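Local coordinates for protein DJ-1 homolog D (Arabidopsis thaliana, PDB 4OGG) that is a plant member of the DJ-1/PfpI family, built from two related family domains in a single chain, at residues S2-I7 with S78-L83; V49-G54 with G256-L261; C202-E207 with P284-L289. All coordinates share one frame; numbering follows the deposited sequence.

Contact 1: S2-I7 with S78-L83; sequences SRTVLI and SKYDGL
Thr4 and Asp81 grip each other through two hydrogen bonds where two neighbouring parallel strands, 3-8 and 82-85, come together in the central sheet of the first DJ-1/PfpI domain. The amide N of Thr4 donates to Asp81 OD2 at 2.8 Å, meeting the anti lone pair of that oxygen. In return Asp81 N donates to Thr4 O at 2.7 Å, almost straight along the carbonyl direction. Asp81 thus serves Thr4 with its main chain and its carboxylate at once, just ahead of the regular strand. With CG held beside the residue's own backbone N (chi1 -57°), carboxylate and amide both face Thr4. The same OD2 lies near Arg3 CD at 3.6 Å, with the two side chains crossing at about a right angle; the guanidinium itself is turned elsewhere, its NH1 bonding to Ser2 O and its NE to Leu187 O. Two residues further on, regular pairing takes over: Leu6 N donates to Gly82 O at 3.0 Å, in the parallel register of Val5 with Gly82 and Leu6 with Leu83.

Packing is carried by the Tyr80 ring. Leu6 CB sits over one of its faces, offset toward the rim and 3.9 Å from the ring centroid, a CH-pi contact, while Thr4 CG2 comes obliquely to CD1. The Tyr80 hydroxyl is bonded to His33 of strand 30-35, on the other flank of strand 3-8, and Phe107 of helix 98-110 also packs on this tyrosine. On the sheet face that Leu6 and Leu83 share, Leu83 CD1 lies 3.3 Å from Leu6 O.

Contact 2: V49-G54 with G256-L261; sequences VHDFCG and GHTFAL
His257, Asp51 and Val49 have the most surface buried here, where the end of strand 44-51 in the first DJ-1/PfpI domain meets the loop leading into strand 259-260 in the second, so the contact belongs to the interface between the two domains. Val49 CG1, the branch anti to the backbone N (chi1 170°), stands directly above the centre of the His257 imidazole, 3.5 Å from the ring centroid on its normal, a CH-pi contact that spreads one methyl evenly over all five ring atoms. At the ring edge, near its plane, His257 CD2 faces His50 O at 3.6 Å. The rotation of the imidazole is fixed by both nitrogens: NE2 is bonded to Glu14 and ND1 to Asp208, one acidic partner from each domain. Tyr16 also stacks on the ring.

Asp51 supplies the polar half. Its OD1 accepts from Thr258 N at 3.0 Å and, over a longer 3.3 Å, from Thr258 OG1. Both donors lie on the syn side but reach OD1 from opposite faces of the carboxylate plane. Thr258 OG1 lies between its backbone N and carbonyl carbon (chi1 56°), a rotation that lets amide and hydroxyl share one oxygen. Two waters also donate to the buried carboxylate and tie it to carbonyls of the other segment. One donates to both Asp51 OD2 and Thr258 O; the other donates to Gly256 O and, at 2.7 Å, to Asp51 OD1.

Contact 3: C202-E207 with P284-L289; sequences CGDYME and PEYLAL
A tight turn after strand 197-201 receives the short helix 283-287 through a tyrosine hydroxyl and a leucine side chain, Tyr286 meeting Asp204 and Leu287 meeting Cys202. Asp204 N donates to Tyr286 OH at 2.7 Å with an N-H...O angle of 153°, and this amide nitrogen lies in the plane of the phenol ring, at its edge. Asp204 O approaches the same ring edge at CE2, 3.6 Å away, while Gly203 presents its bare CA to Tyr286 OH at 3.3 Å.

Residues Gly203 to Met206 form a type II beta turn, part of the loop that joins strand 197-201 of the second DJ-1/PfpI domain's central sheet to helix 208-221. Asp204 is at the second position of this turn. Its carboxylate plane is 60° from the Tyr286 ring, and OD1 forms a salt bridge with Lys232 of the same chain. Another subunit also reaches this site: Gln56 of the second subunit is hydrogen-bonded to Tyr286 OH, so the hydroxyl joins the turn to the neighbouring molecule. Deeper in the domain, both methyls of Leu287 lie on the same side of Cys202 O, CD1 at 3.5 Å and CD2 at 3.6 Å.

How the contacts relate
Contact 1 lies in the central sheet of the first DJ-1/PfpI domain, contact 3 joins a turn and a short helix in the second, and their centres are about 37 Å apart on opposite sides of the chain's centre. Contact 2 lies between the two domains, its centre about 31 Å from that of contact 1 and 17 Å from that of contact 3. Along the chain, contact 1 closes before contact 3 opens, while contact 2 crosses both. Strands 206-207 and 259-260 both pair with strand 237-244 in the second domain's small mixed sheet, and Phe259 packs on Met206 and Leu261 on Cys202, linking the domain seam to a turn that also meets the second subunit.

Contact 1: S2-I7 with S78-L83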
ATOM      1  N   SER C   2       2.925  39.997  13.704  1.00 34.53           N
ATOM      2  CA  SER C   2       2.645  41.205  12.934  1.00 30.72           C
ATOM      3  C   SER C   2       2.266  40.911  11.484  1.00 26.40           C
ATOM      4  O   SER C   2       2.027  41.831  10.704  1.00 24.89           O
ATOM      5  CB  SER C   2       3.853  42.147  12.971  1.00 31.92           C
ATOM      6  OG  SER C   2       5.003  41.521  12.434  1.00 33.79           O
ATOM      7  N   ARG C   3       2.214  39.632  11.124  1.00 22.63           N
ATOM      8  CA  ARG C   3       1.845  39.239   9.766  1.00 19.03           C
ATOM      9  C   ARG C   3       0.927  38.020   9.807  1.00 17.49           C
ATOM     10  O   ARG C   3       1.047  37.170  10.687  1.00 17.53           O
ATOM     11  CB  ARG C   3       3.093  38.910   8.936  1.00 18.86           C
ATOM     12  CG  ARG C   3       3.974  40.116   8.595  1.00 18.82           C
ATOM     13  CD  ARG C   3       3.272  41.075   7.633  1.00 19.52           C
ATOM     14  NE  ARG C   3       4.114  42.214   7.264  1.00 19.17           N
ATOM     15  CZ  ARG C   3       4.359  43.259   8.050  1.00 21.27           C
ATOM     16  NH1 ARG C   3       3.826  43.326   9.265  1.00 18.69           N
ATOM     17  NH2 ARG C   3       5.144  44.239   7.621  1.00 18.50           N
ATOM     18  N   THR C   4       0.004  37.949   8.855  1.00 17.11           N
ATOM     19  CA  THR C   4      -0.927  36.831   8.779  1.00 17.10           C
ATOM     20  C   THR C   4      -1.009  36.349   7.336  1.00 15.55           C
ATOM     21  O   THR C   4      -1.279  37.128   6.424  1.00 17.33           O
ATOM     22  CB  THR C   4      -2.322  37.248   9.278  1.00 18.26           C
ATOM     23  OG1 THR C   4      -2.208  37.759  10.611  1.00 21.40           O
ATOM     24  CG2 THR C   4      -3.268  36.057   9.289  1.00 18.40           C
ATOM     25  N   VAL C   5      -0.773  35.056   7.140  1.00 15.05           N
ATOM     26  CA  VAL C   5      -0.790  34.459   5.813  1.00 14.61           C
ATOM     27  C   VAL C   5      -1.869  33.389   5.683  1.00 14.71           C
ATOM     28  O   VAL C   5      -2.172  32.678   6.642  1.00 13.94           O
ATOM     29  CB  VAL C   5       0.586  33.828   5.493  1.00 16.13           C
ATOM     30  CG1 VAL C   5       0.507  32.977   4.236  1.00 16.98           C
ATOM     31  CG2 VAL C   5       1.628  34.927   5.327  1.00 16.03           C
ATOM     32  N   LEU C   6      -2.440  33.283   4.489  1.00 14.00           N
ATOM     33  CA  LEU C   6      -3.472  32.293   4.212  1.00 14.12           C
ATOM     34  C   LEU C   6      -2.907  31.237   3.259  1.00 13.24           C
ATOM     35  O   LEU C   6      -2.225  31.574   2.294  1.00 12.95           O
ATOM     36  CB  LEU C   6      -4.683  32.965   3.559  1.00 15.43           C
ATOM     37  CG  LEU C   6      -5.888  32.080   3.238  1.00 16.38           C
ATOM     38  CD1 LEU C   6      -6.506  31.580   4.540  1.00 16.17           C
ATOM     39  CD2 LEU C   6      -6.913  32.872   2.434  1.00 16.18           C
ATOM     40  N   ILE C   7      -3.169  29.966   3.547  1.00 13.57           N
ATOM     41  CA  ILE C   7      -2.711  28.889   2.674  1.00 13.19           C
ATOM     42  C   ILE C   7      -3.952  28.254   2.052  1.00 14.21           C
ATOM     43  O   ILE C   7      -4.874  27.829   2.758  1.00 13.15           O
ATOM     44  CB  ILE C   7      -1.904  27.806   3.442  1.00 15.08           C
ATOM     45  CG1 ILE C   7      -0.627  28.419   4.029  1.00 16.64           C
ATOM     46  CG2 ILE C   7      -1.534  26.663   2.492  1.00 14.63           C
ATOM     47  CD1 ILE C   7       0.285  27.409   4.730  1.00 15.05           C
ATOM     48  N   SER C  78      -9.050  40.890   3.813  1.00 29.10           N
ATOM     49  CA  SER C  78      -8.455  42.125   4.312  1.00 29.37           C
ATOM     50  C   SER C  78      -7.562  41.856   5.520  1.00 29.42           C
ATOM     51  O   SER C  78      -6.735  42.691   5.886  1.00 30.49           O
ATOM     52  CB  SER C  78      -9.549  43.131   4.695  1.00 30.31           C
ATOM     53  OG  SER C  78     -10.283  42.690   5.824  1.00 29.84           O
ATOM     54  N   LYS C  79      -7.724  40.684   6.127  1.00 27.64           N
ATOM     55  CA  LYS C  79      -6.942  40.310   7.303  1.00 27.60           C
ATOM     56  C   LYS C  79      -5.654  39.563   6.958  1.00 25.02           C
ATOM     57  O   LYS C  79      -4.851  39.265   7.840  1.00 25.06           O
ATOM     58  CB  LYS C  79      -7.787  39.435   8.235  1.00 29.71           C
ATOM     59  CG  LYS C  79      -9.071  40.085   8.735  1.00 34.58           C
ATOM     60  CD  LYS C  79      -8.801  41.255   9.673  1.00 37.55           C
ATOM     61  CE  LYS C  79     -10.106  41.835  10.207  1.00 39.35           C
ATOM     62  NZ  LYS C  79      -9.895  42.937  11.192  1.00 41.50           N
ATOM     63  N   TYR C  80      -5.453  39.264   5.678  1.00 21.91           N
ATOM     64  CA  TYR C  80      -4.262  38.532   5.261  1.00 20.21           C
ATOM     65  C   TYR C  80      -3.257  39.381   4.501  1.00 18.53           C
ATOM     66  O   TYR C  80      -3.623  40.197   3.657  1.00 20.44           O
ATOM     67  CB  TYR C  80      -4.680  37.319   4.429  1.00 18.27           C
ATOM     68  CG  TYR C  80      -5.512  36.351   5.230  1.00 19.59           C
ATOM     69  CD1 TYR C  80      -4.924  35.534   6.195  1.00 18.34           C
ATOM     70  CD2 TYR C  80      -6.898  36.312   5.089  1.00 20.21           C
ATOM     71  CE1 TYR C  80      -5.695  34.708   7.006  1.00 19.74           C
ATOM     72  CE2 TYR C  80      -7.680  35.490   5.895  1.00 18.96           C
ATOM     73  CZ  TYR C  80      -7.074  34.694   6.851  1.00 19.03           C
ATOM     74  OH  TYR C  80      -7.846  33.897   7.664  1.00 20.62           O
ATOM     75  N   ASP C  81      -1.982  39.177   4.816  1.00 17.08           N
ATOM     76  CA  ASP C  81      -0.897  39.917   4.189  1.00 17.94           C
ATOM     77  C   ASP C  81      -0.301  39.168   3.005  1.00 17.57           C
ATOM     78  O   ASP C  81       0.334  39.770   2.141  1.00 17.86           O
ATOM     79  CB  ASP C  81       0.195  40.196   5.220  1.00 17.74           C
ATOM     80  CG  ASP C  81      -0.328  40.961   6.419  1.00 20.19           C
ATOM     81  OD1 ASP C  81      -0.819  42.094   6.228  1.00 22.05           O
ATOM     82  OD2 ASP C  81      -0.259  40.429   7.546  1.00 18.43           O
ATOM     83  N   GLY C  82      -0.504  37.853   2.968  1.00 15.80           N
ATOM     84  CA  GLY C  82       0.034  37.061   1.878  1.00 15.61           C
ATOM     85  C   GLY C  82      -0.723  35.763   1.676  1.00 15.86           C
ATOM     86  O   GLY C  82      -1.455  35.319   2.560  1.00 14.06           O
ATOM     87  N   LEU C  83      -0.538  35.156   0.508  1.00 14.46           N
ATOM     88  CA  LEU C  83      -1.208  33.908   0.162  1.00 14.00           C
ATOM     89  C   LEU C  83      -0.202  32.878  -0.340  1.00 14.03           C
ATOM     90  O   LEU C  83       0.717  33.213  -1.086  1.00 13.49           O
ATOM     91  CB  LEU C  83      -2.249  34.161  -0.931  1.00 13.89           C
ATOM     92  CG  LEU C  83      -2.956  32.935  -1.525  1.00 14.10           C
ATOM     93  CD1 LEU C  83      -3.848  32.286  -0.468  1.00 14.03           C
ATOM     94  CD2 LEU C  83      -3.783  33.360  -2.734  1.00 15.94           C
TER

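Contact 2: V49-G54 with G256-L261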
ATOM      1  N   VAL C  49       1.917  12.259  -1.473  1.00 12.14           N
ATOM      2  CA  VAL C  49       3.369  12.228  -1.370  1.00 11.34           C
ATOM      3  C   VAL C  49       3.820  12.046  -2.812  1.00 12.52           C
ATOM      4  O   VAL C  49       3.543  11.013  -3.421  1.00 13.05           O
ATOM      5  CB  VAL C  49       3.871  11.018  -0.539  1.00 11.33           C
ATOM      6  CG1 VAL C  49       5.393  10.896  -0.665  1.00 12.75           C
ATOM      7  CG2 VAL C  49       3.483  11.181   0.922  1.00 12.60           C
ATOM      8  N   HIS C  50       4.467  13.060  -3.372  1.00 12.25           N
ATOM      9  CA  HIS C  50       4.957  12.981  -4.742  1.00 13.36           C
ATOM     10  C   HIS C  50       6.466  12.871  -4.688  1.00 15.90           C
ATOM     11  O   HIS C  50       7.171  13.843  -4.411  1.00 16.18           O
ATOM     12  CB  HIS C  50       4.513  14.204  -5.543  1.00 11.63           C
ATOM     13  CG  HIS C  50       3.066  14.163  -5.930  1.00 12.14           C
ATOM     14  ND1 HIS C  50       2.441  15.186  -6.610  1.00 12.85           N
ATOM     15  CD2 HIS C  50       2.131  13.197  -5.761  1.00 12.59           C
ATOM     16  CE1 HIS C  50       1.185  14.850  -6.847  1.00 13.29           C
ATOM     17  NE2 HIS C  50       0.971  13.648  -6.342  1.00 11.30           N
ATOM     18  N   ASP C  51       6.946  11.660  -4.943  1.00 19.01           N
ATOM     19  CA  ASP C  51       8.364  11.364  -4.886  1.00 23.13           C
ATOM     20  C   ASP C  51       8.949  11.150  -6.275  1.00 25.45           C
ATOM     21  O   ASP C  51       8.287  10.617  -7.166  1.00 24.75           O
ATOM     22  CB  ASP C  51       8.581  10.112  -4.036  1.00 23.56           C
ATOM     23  CG  ASP C  51       9.858  10.166  -3.229  1.00 25.23           C
ATOM     24  OD1 ASP C  51      10.189   9.154  -2.578  1.00 25.73           O
ATOM     25  OD2 ASP C  51      10.523  11.220  -3.242  1.00 26.61           O
ATOM     26  N   PHE C  52      10.198  11.564  -6.441  1.00 30.12           N
ATOM     27  CA  PHE C  52      10.900  11.429  -7.710  1.00 34.43           C
ATOM     28  C   PHE C  52      11.879  10.265  -7.611  1.00 36.93           C
ATOM     29  O   PHE C  52      13.089  10.453  -7.478  1.00 38.24           O
ATOM     30  CB  PHE C  52      11.634  12.731  -8.019  1.00 35.86           C
ATOM     31  CG  PHE C  52      10.743  13.938  -7.977  1.00 37.31           C
ATOM     32  CD1 PHE C  52       9.810  14.165  -8.986  1.00 38.07           C
ATOM     33  CD2 PHE C  52      10.801  14.822  -6.904  1.00 37.85           C
ATOM     34  CE1 PHE C  52       8.944  15.257  -8.925  1.00 38.49           C
ATOM     35  CE2 PHE C  52       9.938  15.916  -6.832  1.00 38.31           C
ATOM     36  CZ  PHE C  52       9.008  16.134  -7.845  1.00 39.30           C
ATOM     37  N   CYS C  53      11.335   9.056  -7.678  1.00 38.46           N
ATOM     38  CA  CYS C  53      12.130   7.842  -7.576  1.00 40.19           C
ATOM     39  C   CYS C  53      12.990   7.592  -8.810  1.00 40.72           C
ATOM     40  O   CYS C  53      14.190   7.877  -8.805  1.00 42.25           O
ATOM     41  CB  CYS C  53      11.200   6.657  -7.320  1.00 41.26           C
ATOM     42  SG  CYS C  53      10.096   6.936  -5.906  1.00 44.20           S
ATOM     43  N   GLY C  54      12.382   7.060  -9.867  1.00 39.95           N
ATOM     44  CA  GLY C  54      13.138   6.793 -11.075  1.00 38.89           C
ATOM     45  C   GLY C  54      12.296   6.608 -12.323  1.00 38.05           C
ATOM     46  O   GLY C  54      12.794   6.140 -13.347  1.00 38.57           O
ATOM     47  N   GLY C 256       7.040   7.647   3.297  1.00 15.14           N
ATOM     48  CA  GLY C 256       7.017   9.080   3.052  1.00 14.09           C
ATOM     49  C   GLY C 256       7.931   9.338   1.865  1.00 14.87           C
ATOM     50  O   GLY C 256       8.182   8.417   1.082  1.00 14.27           O
ATOM     51  N   HIS C 257       8.424  10.567   1.716  1.00 13.35           N
ATOM     52  CA  HIS C 257       9.323  10.888   0.604  1.00 14.54           C
ATOM     53  C   HIS C 257      10.723  10.386   0.943  1.00 16.20           C
ATOM     54  O   HIS C 257      11.110  10.372   2.109  1.00 17.39           O
ATOM     55  CB  HIS C 257       9.457  12.403   0.383  1.00 13.51           C
ATOM     56  CG  HIS C 257       8.164  13.136   0.204  1.00 14.38           C
ATOM     57  ND1 HIS C 257       7.288  13.370   1.243  1.00 14.94           N
ATOM     58  CD2 HIS C 257       7.647  13.776  -0.873  1.00 13.50           C
ATOM     59  CE1 HIS C 257       6.292  14.126   0.816  1.00 13.90           C
ATOM     60  NE2 HIS C 257       6.486  14.388  -0.464  1.00 11.70           N
ATOM     61  N   THR C 258      11.496   9.992  -0.063  1.00 15.78           N
ATOM     62  CA  THR C 258      12.863   9.577   0.216  1.00 16.52           C
ATOM     63  C   THR C 258      13.625  10.886   0.405  1.00 16.54           C
ATOM     64  O   THR C 258      13.362  11.871  -0.291  1.00 16.98           O
ATOM     65  CB  THR C 258      13.475   8.765  -0.942  1.00 16.58           C
ATOM     66  OG1 THR C 258      13.398   9.516  -2.159  1.00 19.00           O
ATOM     67  CG2 THR C 258      12.729   7.450  -1.109  1.00 18.25           C
ATOM     68  N   PHE C 259      14.544  10.908   1.362  1.00 15.67           N
ATOM     69  CA  PHE C 259      15.309  12.112   1.651  1.00 17.91           C
ATOM     70  C   PHE C 259      16.764  11.931   1.260  1.00 18.33           C
ATOM     71  O   PHE C 259      17.389  10.933   1.615  1.00 18.37           O
ATOM     72  CB  PHE C 259      15.185  12.450   3.139  1.00 17.68           C
ATOM     73  CG  PHE C 259      15.907  13.699   3.539  1.00 18.82           C
ATOM     74  CD1 PHE C 259      17.258  13.664   3.863  1.00 17.30           C
ATOM     75  CD2 PHE C 259      15.238  14.918   3.585  1.00 18.09           C
ATOM     76  CE1 PHE C 259      17.935  14.824   4.229  1.00 19.40           C
ATOM     77  CE2 PHE C 259      15.907  16.083   3.949  1.00 19.20           C
ATOM     78  CZ  PHE C 259      17.258  16.035   4.271  1.00 18.96           C
ATOM     79  N   ALA C 260      17.298  12.903   0.526  1.00 19.73           N
ATOM     80  CA  ALA C 260      18.679  12.840   0.057  1.00 20.52           C
ATOM     81  C   ALA C 260      19.690  13.451   1.018  1.00 21.03           C
ATOM     82  O   ALA C 260      19.529  14.588   1.462  1.00 22.42           O
ATOM     83  CB  ALA C 260      18.791  13.513  -1.307  1.00 21.16           C
ATOM     84  N   LEU C 261      20.733  12.688   1.333  1.00 21.65           N
ATOM     85  CA  LEU C 261      21.788  13.165   2.219  1.00 21.78           C
ATOM     86  C   LEU C 261      22.664  14.130   1.430  1.00 22.59           C
ATOM     87  O   LEU C 261      22.689  14.085   0.200  1.00 24.14           O
ATOM     88  CB  LEU C 261      22.626  11.992   2.739  1.00 21.55           C
ATOM     89  CG  LEU C 261      21.872  10.941   3.560  1.00 21.95           C
ATOM     90  CD1 LEU C 261      22.836   9.865   4.020  1.00 25.31           C
ATOM     91  CD2 LEU C 261      21.201  11.604   4.759  1.00 21.75           C
TER
HETATM   92  O   HOH W   1      11.971  13.900  -2.368  1.00 28.71           O
HETATM   93  O   HOH W   2       8.112   7.560  -1.786  1.00 33.67           O

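Contact 3: C202-E207 with P284-L289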
ATOM      1  N   CYS C 202      20.668  11.995  10.322  1.00 18.49           N
ATOM      2  CA  CYS C 202      19.596  11.257   9.669  1.00 18.35           C
ATOM      3  C   CYS C 202      19.801   9.749   9.657  1.00 18.95           C
ATOM      4  O   CYS C 202      20.861   9.244  10.033  1.00 19.31           O
ATOM      5  CB  CYS C 202      19.435  11.753   8.230  1.00 18.49           C
ATOM      6  SG  CYS C 202      19.137  13.535   8.085  1.00 20.04           S
ATOM      7  N   GLY C 203      18.768   9.040   9.210  1.00 17.19           N
ATOM      8  CA  GLY C 203      18.823   7.593   9.131  1.00 17.32           C
ATOM      9  C   GLY C 203      17.574   7.052   8.465  1.00 17.83           C
ATOM     10  O   GLY C 203      16.602   7.783   8.277  1.00 16.55           O
ATOM     11  N   ASP C 204      17.586   5.773   8.108  1.00 16.18           N
ATOM     12  CA  ASP C 204      16.425   5.184   7.465  1.00 18.41           C
ATOM     13  C   ASP C 204      15.190   5.239   8.350  1.00 17.61           C
ATOM     14  O   ASP C 204      15.245   4.961   9.551  1.00 18.00           O
ATOM     15  CB  ASP C 204      16.696   3.730   7.070  1.00 18.99           C
ATOM     16  CG  ASP C 204      17.719   3.608   5.960  1.00 21.99           C
ATOM     17  OD1 ASP C 204      18.053   4.642   5.342  1.00 20.74           O
ATOM     18  OD2 ASP C 204      18.180   2.476   5.699  1.00 24.24           O
ATOM     19  N   TYR C 205      14.079   5.617   7.731  1.00 17.13           N
ATOM     20  CA  TYR C 205      12.788   5.703   8.386  1.00 16.94           C
ATOM     21  C   TYR C 205      12.623   6.784   9.444  1.00 16.43           C
ATOM     22  O   TYR C 205      11.846   6.632  10.382  1.00 16.06           O
ATOM     23  CB  TYR C 205      12.405   4.330   8.937  1.00 18.17           C
ATOM     24  CG  TYR C 205      12.393   3.288   7.843  1.00 18.52           C
ATOM     25  CD1 TYR C 205      11.460   3.348   6.805  1.00 20.71           C
ATOM     26  CD2 TYR C 205      13.355   2.282   7.805  1.00 18.95           C
ATOM     27  CE1 TYR C 205      11.490   2.434   5.758  1.00 21.56           C
ATOM     28  CE2 TYR C 205      13.392   1.365   6.765  1.00 21.69           C
ATOM     29  CZ  TYR C 205      12.460   1.445   5.746  1.00 21.65           C
ATOM     30  OH  TYR C 205      12.502   0.535   4.717  1.00 23.01           O
ATOM     31  N   MET C 206      13.363   7.877   9.299  1.00 15.01           N
ATOM     32  CA  MET C 206      13.188   8.989  10.216  1.00 15.30           C
ATOM     33  C   MET C 206      11.822   9.527   9.775  1.00 14.64           C
ATOM     34  O   MET C 206      11.383   9.239   8.658  1.00 14.53           O
ATOM     35  CB  MET C 206      14.299  10.028  10.016  1.00 15.13           C
ATOM     36  CG  MET C 206      14.492  10.473   8.585  1.00 17.07           C
ATOM     37  SD  MET C 206      16.006  11.446   8.398  1.00 18.57           S
ATOM     38  CE  MET C 206      16.420  11.060   6.706  1.00 19.63           C
ATOM     39  N   GLU C 207      11.135  10.275  10.635  1.00 13.91           N
ATOM     40  CA  GLU C 207       9.813  10.785  10.277  1.00 13.61           C
ATOM     41  C   GLU C 207       9.886  11.826   9.157  1.00 14.52           C
ATOM     42  O   GLU C 207      10.677  12.769   9.208  1.00 12.83           O
ATOM     43  CB  GLU C 207       9.109  11.368  11.511  1.00 12.51           C
ATOM     44  CG  GLU C 207       7.599  11.093  11.555  1.00 12.83           C
ATOM     45  CD  GLU C 207       6.783  11.997  10.642  1.00 14.65           C
ATOM     46  OE1 GLU C 207       5.650  11.611  10.272  1.00 12.78           O
ATOM     47  OE2 GLU C 207       7.261  13.098  10.308  1.00 12.74           O
ATOM     48  N   PRO C 284      16.323   7.151  14.999  1.00 14.60           N
ATOM     49  CA  PRO C 284      16.995   7.332  16.288  1.00 15.55           C
ATOM     50  C   PRO C 284      17.308   6.063  17.078  1.00 16.64           C
ATOM     51  O   PRO C 284      18.388   5.952  17.663  1.00 16.08           O
ATOM     52  CB  PRO C 284      16.043   8.257  17.043  1.00 15.25           C
ATOM     53  CG  PRO C 284      15.491   9.109  15.956  1.00 15.76           C
ATOM     54  CD  PRO C 284      15.184   8.082  14.879  1.00 14.92           C
ATOM     55  N   GLU C 285      16.388   5.101  17.103  1.00 16.39           N
ATOM     56  CA  GLU C 285      16.648   3.896  17.884  1.00 16.31           C
ATOM     57  C   GLU C 285      17.873   3.109  17.408  1.00 16.80           C
ATOM     58  O   GLU C 285      18.555   2.488  18.220  1.00 17.09           O
ATOM     59  CB  GLU C 285      15.397   2.989  17.958  1.00 16.58           C
ATOM     60  CG  GLU C 285      15.078   2.140  16.734  1.00 17.27           C
ATOM     61  CD  GLU C 285      13.923   1.163  16.985  1.00 20.36           C
ATOM     62  OE1 GLU C 285      13.881   0.537  18.066  1.00 18.39           O
ATOM     63  OE2 GLU C 285      13.061   1.005  16.098  1.00 24.24           O
ATOM     64  N   TYR C 286      18.180   3.140  16.114  1.00 16.60           N
ATOM     65  CA  TYR C 286      19.356   2.405  15.658  1.00 19.03           C
ATOM     66  C   TYR C 286      20.595   3.299  15.593  1.00 18.78           C
ATOM     67  O   TYR C 286      21.724   2.826  15.759  1.00 17.17           O
ATOM     68  CB  TYR C 286      19.070   1.692  14.322  1.00 21.82           C
ATOM     69  CG  TYR C 286      19.195   2.494  13.048  1.00 23.63           C
ATOM     70  CD1 TYR C 286      20.441   2.704  12.455  1.00 23.39           C
ATOM     71  CD2 TYR C 286      18.058   2.958  12.377  1.00 24.64           C
ATOM     72  CE1 TYR C 286      20.555   3.343  11.219  1.00 25.21           C
ATOM     73  CE2 TYR C 286      18.159   3.601  11.138  1.00 23.87           C
ATOM     74  CZ  TYR C 286      19.412   3.786  10.565  1.00 25.84           C
ATOM     75  OH  TYR C 286      19.531   4.389   9.330  1.00 25.56           O
ATOM     76  N   LEU C 287      20.391   4.596  15.387  1.00 19.69           N
ATOM     77  CA  LEU C 287      21.511   5.529  15.350  1.00 19.32           C
ATOM     78  C   LEU C 287      22.108   5.623  16.749  1.00 19.74           C
ATOM     79  O   LEU C 287      23.302   5.880  16.916  1.00 21.34           O
ATOM     80  CB  LEU C 287      21.045   6.916  14.906  1.00 19.17           C
ATOM     81  CG  LEU C 287      20.559   7.058  13.464  1.00 19.68           C
ATOM     82  CD1 LEU C 287      19.958   8.440  13.278  1.00 17.87           C
ATOM     83  CD2 LEU C 287      21.713   6.827  12.491  1.00 19.27           C
ATOM     84  N   ALA C 288      21.262   5.412  17.754  1.00 18.97           N
ATOM     85  CA  ALA C 288      21.682   5.465  19.148  1.00 18.20           C
ATOM     86  C   ALA C 288      22.678   4.355  19.487  1.00 17.70           C
ATOM     87  O   ALA C 288      23.319   4.391  20.536  1.00 19.12           O
ATOM     88  CB  ALA C 288      20.464   5.370  20.057  1.00 16.46           C
ATOM     89  N   LEU C 289      22.802   3.372  18.598  1.00 18.82           N
ATOM     90  CA  LEU C 289      23.724   2.260  18.809  1.00 20.44           C
ATOM     91  C   LEU C 289      25.085   2.552  18.182  1.00 23.17           C
ATOM     92  O   LEU C 289      26.076   1.891  18.494  1.00 23.62           O
ATOM     93  CB  LEU C 289      23.160   0.970  18.203  1.00 20.04           C
ATOM     94  CG  LEU C 289      21.799   0.495  18.720  1.00 19.09           C
ATOM     95  CD1 LEU C 289      21.410  -0.807  18.027  1.00 19.05           C
ATOM     96  CD2 LEU C 289      21.858   0.300  20.227  1.00 19.43           C
TER